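Local coordinates for protein plasma serine protease inhibitor (Homo sapiens, PDB 3DY0) that inhibits serine proteases in a heparin-dependent way, binding them irreversibly in blood plasma and other body fluids and secretions, at residues S301-A315 with T324-F336. Residues are numbered along the deposited sequence; the frame is centred on the assembly and turned at random.
Sequences SNHSNIQVSEMVHKA and TRAAAATGTIFTF
His-313 ND1 and Thr-330 OG1 are joined by a hydrogen bond of 2.8 Å, with an angle of 153° at the hydrogen. With CG anti to the backbone N (chi1 -174°) the ring extends toward helix 33-45, and its turn about the CB-CG bond brings ND1, at the ring edge, to the hydroxyl. His-313 NE2 also bonds to Ser-32 N and Thr-330 OG1 to Ser-35 OG, so this buried polar pair ties the hairpin to the start of helix 33-45.

The backbones run antiparallel. Val-312 and Gly-331 exchange two bonds, the shorter from Gly-331 N to Val-312 O at 2.8 Å. Lys-314 pairs likewise with Ala-329, and Gln-307 with Thr-335. Between the Gln-307/Thr-335 and Val-312/Gly-331 pairs, Ser-309 and Glu-310 both stand opposite Ile-333, a beta bulge. Ile-333 O takes Ser-309 N at 2.9 Å and also Ser-309 OG, which sits above the carbonyl plane. Ile-333 N bonds to Glu-310 O.

At the chain's C-terminus the Phe-336 ring stacks face to face on the His-303 imidazole, with centroids 3.5 Å apart and planes at 4°. His-303 ND1 bonds in its ring plane to Ser-304 O, which helps fix that ring. Ile-306 CB meets the Phe-336 edge at 3.8 Å from CE1.

On the face toward helix 33-45, Val-308 CG2 packs 3.7 Å from Phe-334 CE2. Met-311 CG lies 3.7 Å from Thr-330 CG2, and its bent chain runs alongside Thr-332. On the other face the Glu-310 and Ile-333 side chains run along each other, with Glu-310 CG 3.6 Å from Ile-333 CD1.

Strand 323-335 also pairs with strand 159-172. The alanine-rich segment that ends at Phe-336 is thus a central strand: the cleaved serpin reactive center loop inserted into beta-sheet A.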
loop_
_atom_site.group_PDB
_atom_site.type_symbol
_atom_site.label_atom_id
_atom_site.label_comp_id
_atom_site.label_asym_id
_atom_site.label_seq_id
_atom_site.Cartn_x
_atom_site.Cartn_y
_atom_site.Cartn_z
ATOM N N SER A 301 15.758 14.194 -15.882
ATOM C CA SER A 301 16.940 14.125 -16.730
ATOM C C SER A 301 16.672 14.770 -18.084
ATOM O O SER A 301 15.557 14.694 -18.603
ATOM C CB SER A 301 17.353 12.665 -16.931
ATOM O OG SER A 301 18.429 12.554 -17.846
ATOM N N ASN A 302 17.691 15.413 -18.650
ATOM C CA ASN A 302 17.536 16.049 -19.953
ATOM C C ASN A 302 17.855 15.047 -21.053
ATOM O O ASN A 302 17.778 15.364 -22.241
ATOM C CB ASN A 302 18.451 17.275 -20.081
ATOM C CG ASN A 302 19.911 16.955 -19.816
ATOM O OD1 ASN A 302 20.447 15.967 -20.320
ATOM N ND2 ASN A 302 20.569 17.806 -19.033
ATOM N N HIS A 303 18.212 13.833 -20.645
ATOM C CA HIS A 303 18.536 12.777 -21.593
ATOM C C HIS A 303 17.279 12.436 -22.383
ATOM O O HIS A 303 16.181 12.388 -21.828
ATOM C CB HIS A 303 19.040 11.539 -20.847
ATOM C CG HIS A 303 19.631 10.493 -21.742
ATOM N ND1 HIS A 303 18.901 9.851 -22.719
ATOM C CD2 HIS A 303 20.882 9.981 -21.808
ATOM C CE1 HIS A 303 19.678 8.988 -23.349
ATOM N NE2 HIS A 303 20.885 9.047 -22.815
ATOM N N SER A 304 17.443 12.203 -23.681
ATOM C CA SER A 304 16.318 11.879 -24.549
ATOM C C SER A 304 15.731 10.490 -24.313
ATOM O O SER A 304 16.415 9.577 -23.845
ATOM C CB SER A 304 16.736 11.992 -26.021
ATOM O OG SER A 304 16.960 13.337 -26.402
ATOM N N ASN A 305 14.452 10.355 -24.647
ATOM C CA ASN A 305 13.718 9.098 -24.533
ATOM C C ASN A 305 13.685 8.462 -23.144
ATOM O O ASN A 305 13.767 7.239 -23.020
ATOM C CB ASN A 305 14.274 8.087 -25.542
ATOM C CG ASN A 305 13.335 6.917 -25.777
ATOM O OD1 ASN A 305 12.183 7.100 -26.174
ATOM N ND2 ASN A 305 13.825 5.705 -25.539
ATOM N N ILE A 306 13.566 9.278 -22.102
ATOM C CA ILE A 306 13.494 8.730 -20.751
ATOM C C ILE A 306 12.023 8.523 -20.407
ATOM O O ILE A 306 11.196 9.417 -20.597
ATOM C CB ILE A 306 14.139 9.670 -19.702
ATOM C CG1 ILE A 306 14.078 9.011 -18.317
ATOM C CG2 ILE A 306 13.431 11.019 -19.691
ATOM C CD1 ILE A 306 14.756 9.805 -17.216
ATOM N N GLN A 307 11.702 7.336 -19.908
ATOM C CA GLN A 307 10.329 7.008 -19.546
ATOM C C GLN A 307 10.345 5.926 -18.484
ATOM O O GLN A 307 11.384 5.333 -18.210
ATOM C CB GLN A 307 9.570 6.506 -20.777
ATOM C CG GLN A 307 10.246 5.327 -21.463
ATOM C CD GLN A 307 9.714 5.071 -22.862
ATOM O OE1 GLN A 307 8.593 4.592 -23.041
ATOM N NE2 GLN A 307 10.519 5.400 -23.866
ATOM N N VAL A 308 9.192 5.677 -17.879
ATOM C CA VAL A 308 9.091 4.646 -16.864
ATOM C C VAL A 308 8.648 3.365 -17.555
ATOM O O VAL A 308 7.562 3.309 -18.129
ATOM C CB VAL A 308 8.065 5.035 -15.780
ATOM C CG1 VAL A 308 7.872 3.885 -14.799
ATOM C CG2 VAL A 308 8.544 6.284 -15.045
ATOM N N SER A 309 9.506 2.350 -17.520
ATOM C CA SER A 309 9.194 1.068 -18.144
ATOM C C SER A 309 8.170 0.318 -17.310
ATOM O O SER A 309 7.259 -0.314 -17.846
ATOM C CB SER A 309 10.464 0.225 -18.298
ATOM O OG SER A 309 11.167 0.107 -17.075
ATOM N N GLU A 310 8.321 0.383 -15.995
ATOM C CA GLU A 310 7.374 -0.285 -15.120
ATOM C C GLU A 310 7.447 0.234 -13.691
ATOM O O GLU A 310 8.416 0.884 -13.296
ATOM C CB GLU A 310 7.601 -1.803 -15.155
ATOM C CG GLU A 310 8.936 -2.287 -14.612
ATOM C CD GLU A 310 9.212 -3.741 -14.978
ATOM O OE1 GLU A 310 9.601 -4.005 -16.137
ATOM O OE2 GLU A 310 9.029 -4.624 -14.114
ATOM N N MET A 311 6.387 -0.024 -12.937
ATOM C CA MET A 311 6.324 0.372 -11.538
ATOM C C MET A 311 5.824 -0.867 -10.823
ATOM O O MET A 311 4.624 -1.146 -10.807
ATOM C CB MET A 311 5.340 1.523 -11.332
ATOM C CG MET A 311 5.369 2.070 -9.911
ATOM S SD MET A 311 4.170 3.374 -9.599
ATOM C CE MET A 311 4.937 4.736 -10.454
ATOM N N VAL A 312 6.752 -1.613 -10.236
ATOM C CA VAL A 312 6.410 -2.841 -9.532
ATOM C C VAL A 312 6.101 -2.597 -8.060
ATOM O O VAL A 312 6.766 -1.801 -7.398
ATOM C CB VAL A 312 7.554 -3.877 -9.649
ATOM C CG1 VAL A 312 7.795 -4.215 -11.115
ATOM C CG2 VAL A 312 8.822 -3.332 -9.021
ATOM N N HIS A 313 5.080 -3.284 -7.556
ATOM C CA HIS A 313 4.677 -3.154 -6.159
ATOM C C HIS A 313 4.532 -4.549 -5.564
ATOM O O HIS A 313 3.983 -5.448 -6.201
ATOM C CB HIS A 313 3.330 -2.423 -6.042
ATOM C CG HIS A 313 2.925 -2.119 -4.627
ATOM N ND1 HIS A 313 3.534 -1.138 -3.875
ATOM C CD2 HIS A 313 1.989 -2.679 -3.826
ATOM C CE1 HIS A 313 2.990 -1.105 -2.671
ATOM N NE2 HIS A 313 2.049 -2.030 -2.614
ATOM N N LYS A 314 5.041 -4.727 -4.351
ATOM C CA LYS A 314 4.925 -5.998 -3.648
ATOM C C LYS A 314 4.558 -5.635 -2.224
ATOM O O LYS A 314 5.184 -4.762 -1.622
ATOM C CB LYS A 314 6.253 -6.758 -3.660
ATOM C CG LYS A 314 6.224 -8.076 -2.892
ATOM C CD LYS A 314 5.256 -9.065 -3.516
ATOM C CE LYS A 314 5.272 -10.395 -2.771
ATOM N NZ LYS A 314 6.630 -11.011 -2.780
ATOM N N ALA A 315 3.534 -6.294 -1.692
ATOM C CA ALA A 315 3.080 -6.030 -0.334
ATOM C C ALA A 315 2.695 -7.344 0.334
ATOM O O ALA A 315 2.127 -8.229 -0.305
ATOM C CB ALA A 315 1.886 -5.088 -0.365
ATOM N N THR A 324 0.251 -7.877 14.105
ATOM C CA THR A 324 0.352 -7.799 12.653
ATOM C C THR A 324 1.704 -7.289 12.174
ATOM O O THR A 324 2.303 -6.416 12.792
ATOM C CB THR A 324 -0.733 -6.837 12.086
ATOM O OG1 THR A 324 -2.035 -7.361 12.364
ATOM C CG2 THR A 324 -0.566 -6.642 10.574
ATOM N N ARG A 325 2.190 -7.873 11.086
ATOM C CA ARG A 325 3.414 -7.407 10.447
ATOM C C ARG A 325 2.967 -7.174 9.015
ATOM O O ARG A 325 2.266 -8.008 8.438
ATOM C CB ARG A 325 4.532 -8.456 10.462
ATOM C CG ARG A 325 5.335 -8.508 11.749
ATOM C CD ARG A 325 4.559 -9.222 12.827
ATOM N NE ARG A 325 4.184 -10.557 12.375
ATOM C CZ ARG A 325 3.292 -11.329 12.980
ATOM N NH1 ARG A 325 3.019 -12.530 12.487
ATOM N NH2 ARG A 325 2.671 -10.901 14.073
ATOM N N ALA A 326 3.337 -6.028 8.458
ATOM C CA ALA A 326 2.977 -5.705 7.084
ATOM C C ALA A 326 4.116 -4.916 6.471
ATOM O O ALA A 326 4.775 -4.123 7.145
ATOM C CB ALA A 326 1.687 -4.886 7.039
ATOM N N ALA A 327 4.349 -5.128 5.186
ATOM C CA ALA A 327 5.421 -4.413 4.521
ATOM C C ALA A 327 5.126 -4.322 3.046
ATOM O O ALA A 327 4.328 -5.083 2.517
ATOM C CB ALA A 327 6.742 -5.131 4.738
ATOM N N ALA A 328 5.776 -3.376 2.384
ATOM C CA ALA A 328 5.589 -3.206 0.957
ATOM C C ALA A 328 6.715 -2.363 0.387
ATOM O O ALA A 328 7.423 -1.666 1.117
ATOM C CB ALA A 328 4.241 -2.533 0.674
ATOM N N ALA A 329 6.883 -2.446 -0.925
ATOM C CA ALA A 329 7.889 -1.654 -1.602
ATOM C C ALA A 329 7.390 -1.405 -3.012
ATOM O O ALA A 329 6.656 -2.223 -3.578
ATOM C CB ALA A 329 9.234 -2.385 -1.631
ATOM N N THR A 330 7.767 -0.258 -3.562
ATOM C CA THR A 330 7.383 0.112 -4.915
ATOM C C THR A 330 8.671 0.485 -5.637
ATOM O O THR A 330 9.444 1.307 -5.145
ATOM C CB THR A 330 6.427 1.324 -4.916
ATOM O OG1 THR A 330 5.259 1.008 -4.151
ATOM C CG2 THR A 330 6.012 1.682 -6.337
ATOM N N GLY A 331 8.911 -0.152 -6.779
ATOM C CA GLY A 331 10.106 0.138 -7.549
ATOM C C GLY A 331 9.710 0.741 -8.878
ATOM O O GLY A 331 9.054 0.088 -9.692
ATOM N N THR A 332 10.083 2.000 -9.090
ATOM C CA THR A 332 9.767 2.696 -10.331
ATOM C C THR A 332 11.020 2.651 -11.197
ATOM O O THR A 332 12.049 3.234 -10.852
ATOM C CB THR A 332 9.350 4.149 -10.048
ATOM O OG1 THR A 332 8.179 4.147 -9.219
ATOM C CG2 THR A 332 9.041 4.879 -11.339
ATOM N N ILE A 333 10.925 1.939 -12.316
ATOM C CA ILE A 333 12.060 1.750 -13.211
ATOM C C ILE A 333 12.073 2.677 -14.425
ATOM O O ILE A 333 11.102 2.738 -15.177
ATOM C CB ILE A 333 12.103 0.285 -13.689
ATOM C CG1 ILE A 333 12.060 -0.652 -12.474
ATOM C CG2 ILE A 333 13.360 0.038 -14.524
ATOM C CD1 ILE A 333 12.027 -2.138 -12.822
ATOM N N PHE A 334 13.185 3.393 -14.604
ATOM C CA PHE A 334 13.353 4.317 -15.727
ATOM C C PHE A 334 14.315 3.731 -16.752
ATOM O O PHE A 334 15.317 3.120 -16.387
ATOM C CB PHE A 334 13.930 5.659 -15.269
ATOM C CG PHE A 334 13.086 6.382 -14.261
ATOM C CD1 PHE A 334 13.117 6.015 -12.923
ATOM C CD2 PHE A 334 12.279 7.446 -14.648
ATOM C CE1 PHE A 334 12.356 6.700 -11.980
ATOM C CE2 PHE A 334 11.512 8.138 -13.714
ATOM C CZ PHE A 334 11.552 7.765 -12.376
ATOM N N THR A 335 14.007 3.935 -18.031
ATOM C CA THR A 335 14.850 3.449 -19.122
ATOM C C THR A 335 15.051 4.552 -20.157
ATOM O O THR A 335 14.315 5.540 -20.173
ATOM C CB THR A 335 14.214 2.235 -19.839
ATOM O OG1 THR A 335 12.950 2.613 -20.398
ATOM C CG2 THR A 335 14.011 1.087 -18.867
ATOM N N PHE A 336 16.057 4.383 -21.014
ATOM C CA PHE A 336 16.337 5.349 -22.073
ATOM C C PHE A 336 15.954 4.767 -23.430
ATOM O O PHE A 336 15.521 3.594 -23.474
ATOM C CB PHE A 336 17.822 5.732 -22.105
ATOM C CG PHE A 336 18.244 6.659 -21.000
ATOM C CD1 PHE A 336 17.353 7.580 -20.459
ATOM C CD2 PHE A 336 19.552 6.637 -20.525
ATOM C CE1 PHE A 336 17.757 8.465 -19.463
ATOM C CE2 PHE A 336 19.967 7.518 -19.530
ATOM C CZ PHE A 336 19.068 8.434 -18.997
ATOM O OXT PHE A 336 16.102 5.492 -24.436
#